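Local atomic coordinates of putative bacterial transcription regulation protein (PDB entry 3LUR), a protein that is of unconfirmed function but probably binds small effector molecules, as a putative bacterial transcription regulator with an effector-binding domain. Residues A[46-60]-A[73-87]. Sequence-based numbering, arbitrary orientation. Where two conformers were deposited one is given.
Sequences DLQLKNNGDLAGILG and MIAVTGDNSADIAKY. With EDO (1,2-ethanediol), chain H; EDO (1,2-ethanediol), chain I.
L59 and A75 form an antiparallel hydrogen-bonded pair, L59 N to A75 O (2.8 Å) and A75 N to L59 O, and G60 with I74 is the next, non-hydrogen-bonded pair. Strand segments 58-60 and 73-77 run antiparallel, their directions 147° apart and their axes 4.7 Å apart. Beyond I58 and V76 the two chains diverge, and water 3 accepts from T77 N and lies within bonding distance of the carbonyls of L55 and G57. The axis of helix 46-50 passes 7.8 Å from that of strand 73-77, and the turn after the helix returns to T77, where N52 N donates almost straight to T77 O (2.8 Å). The N52 amide clasps the same place: its OD1 takes T77 OG1 (2.9 Å) and D54 N from opposite faces, the latter bond closing an Asx turn, while ND2 reaches D79 OD1 (3.0 Å) from above the carboxylate plane. With chi1 at 56°, T77 turns OG1 into the loop, where it also accepts from L55 N, and CG2 onto the L55 side chain. V76 CG1 lies against L47 CB, the N51 amide and I58 CG1, its CG2 against L47 O. L47 CD2 sits over the centre of the Y87 ring, 3.6 Å from its centroid, in a CH-pi contact; D46 OD2 receives the Y87 hydroxyl at the ring edge (2.5 Å) through its anti lone pair. The arrangement is a beta hairpin of an antiparallel barrel flanked by a helix, within the effector-binding family of the SHS2 clan.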
loop_
_atom_site.group_PDB
_atom_site.type_symbol
_atom_site.label_atom_id
_atom_site.label_comp_id
_atom_site.label_asym_id
_atom_site.label_seq_id
_atom_site.Cartn_x
_atom_site.Cartn_y
_atom_site.Cartn_z
ATOM N N ASP A 46 -9.922 -4.536 13.936
ATOM C CA ASP A 46 -10.081 -5.936 13.636
ATOM C C ASP A 46 -8.925 -6.509 12.787
ATOM O O ASP A 46 -8.465 -7.603 13.046
ATOM C CB ASP A 46 -11.396 -6.174 12.915
ATOM C CG ASP A 46 -11.783 -7.630 12.908
ATOM O OD1 ASP A 46 -11.736 -8.249 14.004
ATOM O OD2 ASP A 46 -12.122 -8.153 11.824
ATOM N N LEU A 47 -8.496 -5.778 11.753
ATOM C CA LEU A 47 -7.395 -6.233 10.927
ATOM C C LEU A 47 -6.093 -6.272 11.715
ATOM O O LEU A 47 -5.277 -7.155 11.516
ATOM C CB LEU A 47 -7.229 -5.352 9.694
ATOM C CG LEU A 47 -8.315 -5.416 8.644
ATOM C CD1 LEU A 47 -7.951 -4.436 7.522
ATOM C CD2 LEU A 47 -8.478 -6.840 8.118
ATOM N N GLN A 48 -5.915 -5.339 12.642
ATOM C CA GLN A 48 -4.690 -5.327 13.430
ATOM C C GLN A 48 -4.581 -6.552 14.314
ATOM O O GLN A 48 -3.471 -6.976 14.624
ATOM C CB GLN A 48 -4.528 -4.032 14.224
ATOM C CG GLN A 48 -4.129 -2.860 13.353
ATOM C CD GLN A 48 -2.723 -3.009 12.741
ATOM O OE1 GLN A 48 -2.385 -4.031 12.135
ATOM N NE2 GLN A 48 -1.918 -1.953 12.864
ATOM N N LEU A 49 -5.712 -7.157 14.671
ATOM C CA LEU A 49 -5.681 -8.387 15.458
ATOM C C LEU A 49 -5.217 -9.559 14.628
ATOM O O LEU A 49 -4.729 -10.524 15.180
ATOM C CB LEU A 49 -7.048 -8.703 16.044
ATOM C CG LEU A 49 -7.535 -7.740 17.116
ATOM C CD1 LEU A 49 -8.972 -8.119 17.542
ATOM C CD2 LEU A 49 -6.575 -7.757 18.296
ATOM N N LYS A 50 -5.374 -9.461 13.301
ATOM C CA LYS A 50 -4.978 -10.522 12.360
ATOM C C LYS A 50 -3.571 -10.336 11.815
ATOM O O LYS A 50 -3.051 -11.205 11.123
ATOM C CB LYS A 50 -5.937 -10.546 11.158
ATOM C CG LYS A 50 -7.387 -10.772 11.542
ATOM C CD LYS A 50 -8.265 -11.004 10.321
ATOM C CE LYS A 50 -9.725 -11.223 10.726
ATOM N NZ LYS A 50 -9.870 -12.373 11.668
ATOM N N ASN A 51 -2.975 -9.198 12.102
ATOM C CA ASN A 51 -1.649 -8.855 11.573
ATOM C C ASN A 51 -0.593 -9.811 12.110
ATOM O O ASN A 51 -0.339 -9.847 13.306
ATOM C CB ASN A 51 -1.307 -7.406 11.917
ATOM C CG ASN A 51 -0.119 -6.864 11.125
ATOM O OD1 ASN A 51 0.812 -7.589 10.800
ATOM N ND2 ASN A 51 -0.152 -5.572 10.829
ATOM N N ASN A 52 0.011 -10.590 11.224
ATOM C CA ASN A 52 0.990 -11.604 11.649
ATOM C C ASN A 52 2.422 -11.104 11.675
ATOM O O ASN A 52 3.315 -11.881 11.879
ATOM C CB ASN A 52 0.892 -12.870 10.777
ATOM C CG ASN A 52 1.419 -12.672 9.371
ATOM O OD1 ASN A 52 1.858 -11.581 9.003
ATOM N ND2 ASN A 52 1.378 -13.729 8.572
ATOM N N GLY A 53 2.630 -9.818 11.398
ATOM C CA GLY A 53 3.967 -9.224 11.428
ATOM C C GLY A 53 4.867 -9.408 10.202
ATOM O O GLY A 53 5.973 -8.881 10.191
ATOM N N ASP A 54 4.406 -10.110 9.163
ATOM C CA ASP A 54 5.224 -10.293 7.947
ATOM C C ASP A 54 5.684 -8.952 7.420
ATOM O O ASP A 54 6.789 -8.846 6.884
ATOM C CB ASP A 54 4.464 -11.030 6.847
ATOM C CG ASP A 54 4.380 -12.514 7.096
ATOM O OD1 ASP A 54 5.196 -13.041 7.868
ATOM O OD2 ASP A 54 3.521 -13.170 6.492
ATOM N N LEU A 55 4.784 -7.965 7.469
ATOM C CA LEU A 55 5.124 -6.564 7.208
ATOM C C LEU A 55 4.722 -5.800 8.463
ATOM O O LEU A 55 3.617 -5.986 8.989
ATOM C CB LEU A 55 4.410 -6.007 5.986
ATOM C CG LEU A 55 4.965 -6.525 4.655
ATOM C CD1 LEU A 55 4.090 -6.135 3.513
ATOM C CD2 LEU A 55 6.414 -6.019 4.451
ATOM N N ALA A 56 5.631 -4.964 8.956
ATOM C CA ALA A 56 5.408 -4.225 10.210
ATOM C C ALA A 56 4.622 -2.952 9.952
ATOM O O ALA A 56 5.176 -1.862 9.834
ATOM C CB ALA A 56 6.746 -3.898 10.894
ATOM N N GLY A 57 3.324 -3.087 9.879
ATOM C CA GLY A 57 2.475 -1.954 9.705
ATOM C C GLY A 57 1.230 -2.390 8.984
ATOM O O GLY A 57 0.958 -3.597 8.840
ATOM N N ILE A 58 0.438 -1.418 8.617
ATOM C CA ILE A 58 -0.772 -1.690 7.888
ATOM C C ILE A 58 -0.544 -1.138 6.482
ATOM O O ILE A 58 0.137 -0.090 6.296
ATOM C CB ILE A 58 -2.015 -1.122 8.621
ATOM C CG1 ILE A 58 -3.299 -1.498 7.871
ATOM C CG2 ILE A 58 -1.886 0.383 8.837
ATOM C CD1 ILE A 58 -4.555 -1.352 8.689
ATOM N N LEU A 59 -1.061 -1.855 5.510
ATOM C CA LEU A 59 -0.873 -1.514 4.111
ATOM C C LEU A 59 -2.024 -0.791 3.469
ATOM O O LEU A 59 -3.217 -1.078 3.737
ATOM C CB LEU A 59 -0.625 -2.781 3.278
ATOM C CG LEU A 59 0.652 -3.632 3.389
ATOM C CD1 LEU A 59 0.734 -4.504 4.625
ATOM C CD2 LEU A 59 0.757 -4.563 2.146
ATOM N N GLY A 60 -1.635 0.128 2.579
ATOM C CA GLY A 60 -2.494 0.737 1.623
ATOM C C GLY A 60 -1.999 0.184 0.298
ATOM O O GLY A 60 -1.010 0.672 -0.265
HETATM N N MSE A 73 -6.547 -1.294 -1.455
HETATM C CA MSE A 73 -6.923 -2.219 -0.418
HETATM C C MSE A 73 -6.214 -1.891 0.883
HETATM O O MSE A 73 -4.977 -1.805 0.956
HETATM C CB MSE A 73 -6.647 -3.666 -0.859
HETATM C CG MSE A 73 -7.021 -4.716 0.159
HETATM SE SE MSE A 73 -6.353 -6.436 -0.509
HETATM C CE MSE A 73 -6.968 -7.565 0.904
ATOM N N ILE A 74 -7.001 -1.682 1.927
ATOM C CA ILE A 74 -6.451 -1.498 3.263
ATOM C C ILE A 74 -6.307 -2.919 3.791
ATOM O O ILE A 74 -7.280 -3.674 3.803
ATOM C CB ILE A 74 -7.391 -0.656 4.113
ATOM C CG1 ILE A 74 -7.374 0.771 3.564
ATOM C CG2 ILE A 74 -6.997 -0.701 5.615
ATOM C CD1 ILE A 74 -8.395 1.708 4.210
ATOM N N ALA A 75 -5.103 -3.294 4.196
ATOM C CA ALA A 75 -4.856 -4.675 4.524
ATOM C C ALA A 75 -3.667 -4.873 5.443
ATOM O O ALA A 75 -2.785 -4.001 5.583
ATOM C CB ALA A 75 -4.578 -5.432 3.216
ATOM N N VAL A 76 -3.630 -6.057 6.027
ATOM C CA VAL A 76 -2.497 -6.486 6.842
ATOM C C VAL A 76 -2.030 -7.838 6.336
ATOM O O VAL A 76 -2.801 -8.588 5.734
ATOM C CB VAL A 76 -2.840 -6.632 8.347
ATOM C CG1 VAL A 76 -3.275 -5.299 8.932
ATOM C CG2 VAL A 76 -3.917 -7.719 8.590
ATOM N N THR A 77 -0.761 -8.149 6.583
ATOM C CA THR A 77 -0.251 -9.471 6.264
ATOM C C THR A 77 -0.777 -10.389 7.338
ATOM O O THR A 77 -0.671 -10.098 8.554
ATOM C CB THR A 77 1.255 -9.528 6.261
ATOM O OG1 THR A 77 1.749 -9.078 7.525
ATOM C CG2 THR A 77 1.826 -8.698 5.139
ATOM N N GLY A 78 -1.394 -11.487 6.905
ATOM C CA GLY A 78 -1.977 -12.449 7.824
ATOM C C GLY A 78 -1.769 -13.882 7.411
ATOM O O GLY A 78 -1.218 -14.160 6.348
ATOM N N ASP A 79 -2.198 -14.793 8.278
ATOM C CA ASP A 79 -2.145 -16.227 7.995
ATOM C C ASP A 79 -3.411 -16.636 7.267
ATOM O O ASP A 79 -4.444 -16.004 7.438
ATOM C CB ASP A 79 -2.048 -17.031 9.294
ATOM C CG ASP A 79 -0.757 -16.755 10.065
ATOM O OD1 ASP A 79 0.229 -16.322 9.439
ATOM O OD2 ASP A 79 -0.735 -16.996 11.281
ATOM N N ASN A 80 -3.314 -17.667 6.429
ATOM C CA ASN A 80 -4.505 -18.110 5.729
ATOM C C ASN A 80 -5.266 -19.155 6.539
ATOM O O ASN A 80 -4.689 -19.985 7.236
ATOM C CB ASN A 80 -4.204 -18.589 4.310
ATOM C CG ASN A 80 -5.455 -18.631 3.448
ATOM O OD1 ASN A 80 -6.510 -18.167 3.864
ATOM N ND2 ASN A 80 -5.340 -19.176 2.252
ATOM N N SER A 81 -6.590 -19.061 6.453
ATOM C CA SER A 81 -7.518 -19.931 7.178
ATOM C C SER A 81 -8.934 -19.592 6.690
ATOM O O SER A 81 -9.113 -18.622 5.949
ATOM C CB SER A 81 -7.418 -19.707 8.693
ATOM O OG SER A 81 -7.630 -18.341 9.009
ATOM N N ALA A 82 -9.927 -20.383 7.088
ATOM C CA ALA A 82 -11.316 -20.116 6.693
ATOM C C ALA A 82 -11.797 -18.737 7.206
ATOM O O ALA A 82 -12.519 -18.035 6.512
ATOM C CB ALA A 82 -12.250 -21.238 7.195
ATOM N N ASP A 83 -11.351 -18.362 8.408
ATOM C CA ASP A 83 -11.754 -17.100 9.076
ATOM C C ASP A 83 -11.638 -15.835 8.195
ATOM O O ASP A 83 -12.580 -15.017 8.113
ATOM C CB ASP A 83 -10.925 -16.885 10.364
ATOM C CG ASP A 83 -11.123 -18.001 11.396
ATOM O OD1 ASP A 83 -11.473 -19.131 11.002
ATOM O OD2 ASP A 83 -10.912 -17.744 12.610
ATOM N N ILE A 84 -10.483 -15.692 7.545
ATOM C CA ILE A 84 -10.168 -14.537 6.717
ATOM C C ILE A 84 -11.171 -14.281 5.552
ATOM O O ILE A 84 -11.183 -13.180 4.983
ATOM C CB ILE A 84 -8.728 -14.675 6.131
ATOM N N ALA A 85 -11.997 -15.285 5.212
ATOM C CA ALA A 85 -13.000 -15.175 4.121
ATOM C C ALA A 85 -13.987 -13.968 4.195
ATOM O O ALA A 85 -14.459 -13.515 3.170
ATOM C CB ALA A 85 -13.785 -16.502 3.998
ATOM N N LYS A 86 -14.330 -13.498 5.399
ATOM C CA LYS A 86 -15.200 -12.269 5.578
ATOM C C LYS A 86 -14.576 -11.022 4.844
ATOM O O LYS A 86 -15.243 -10.268 4.108
ATOM C CB LYS A 86 -15.379 -11.975 7.051
ATOM C CG LYS A 86 -14.071 -11.752 7.775
ATOM N N TYR A 87 -13.277 -10.871 5.012
ATOM C CA TYR A 87 -12.514 -9.880 4.307
ATOM C C TYR A 87 -12.082 -10.456 2.987
ATOM O O TYR A 87 -12.316 -11.617 2.717
ATOM C CB TYR A 87 -11.251 -9.559 5.099
ATOM C CG TYR A 87 -11.527 -8.835 6.363
ATOM C CD1 TYR A 87 -11.788 -7.476 6.336
ATOM C CD2 TYR A 87 -11.503 -9.482 7.589
ATOM C CE1 TYR A 87 -12.049 -6.782 7.465
ATOM C CE2 TYR A 87 -11.763 -8.790 8.744
ATOM C CZ TYR A 87 -12.039 -7.430 8.668
ATOM O OH TYR A 87 -12.289 -6.678 9.777
HETATM C C1 EDO H . 0.187 0.033 13.576
HETATM O O1 EDO H . 0.074 0.413 12.191
HETATM C C2 EDO H . 1.447 -0.817 13.780
HETATM O O2 EDO H . 1.290 -2.118 13.201
HETATM C C1 EDO I . 7.130 0.777 7.911
HETATM O O1 EDO I . 7.670 1.907 8.569
HETATM C C2 EDO I . 7.775 -0.473 8.478
HETATM O O2 EDO I . 7.358 -0.657 9.815
HETATM O O HOH W 1 -3.602 -13.745 10.654
HETATM O O HOH W 2 1.355 -13.505 4.954
HETATM O O HOH W 3 0.985 -6.145 7.647
#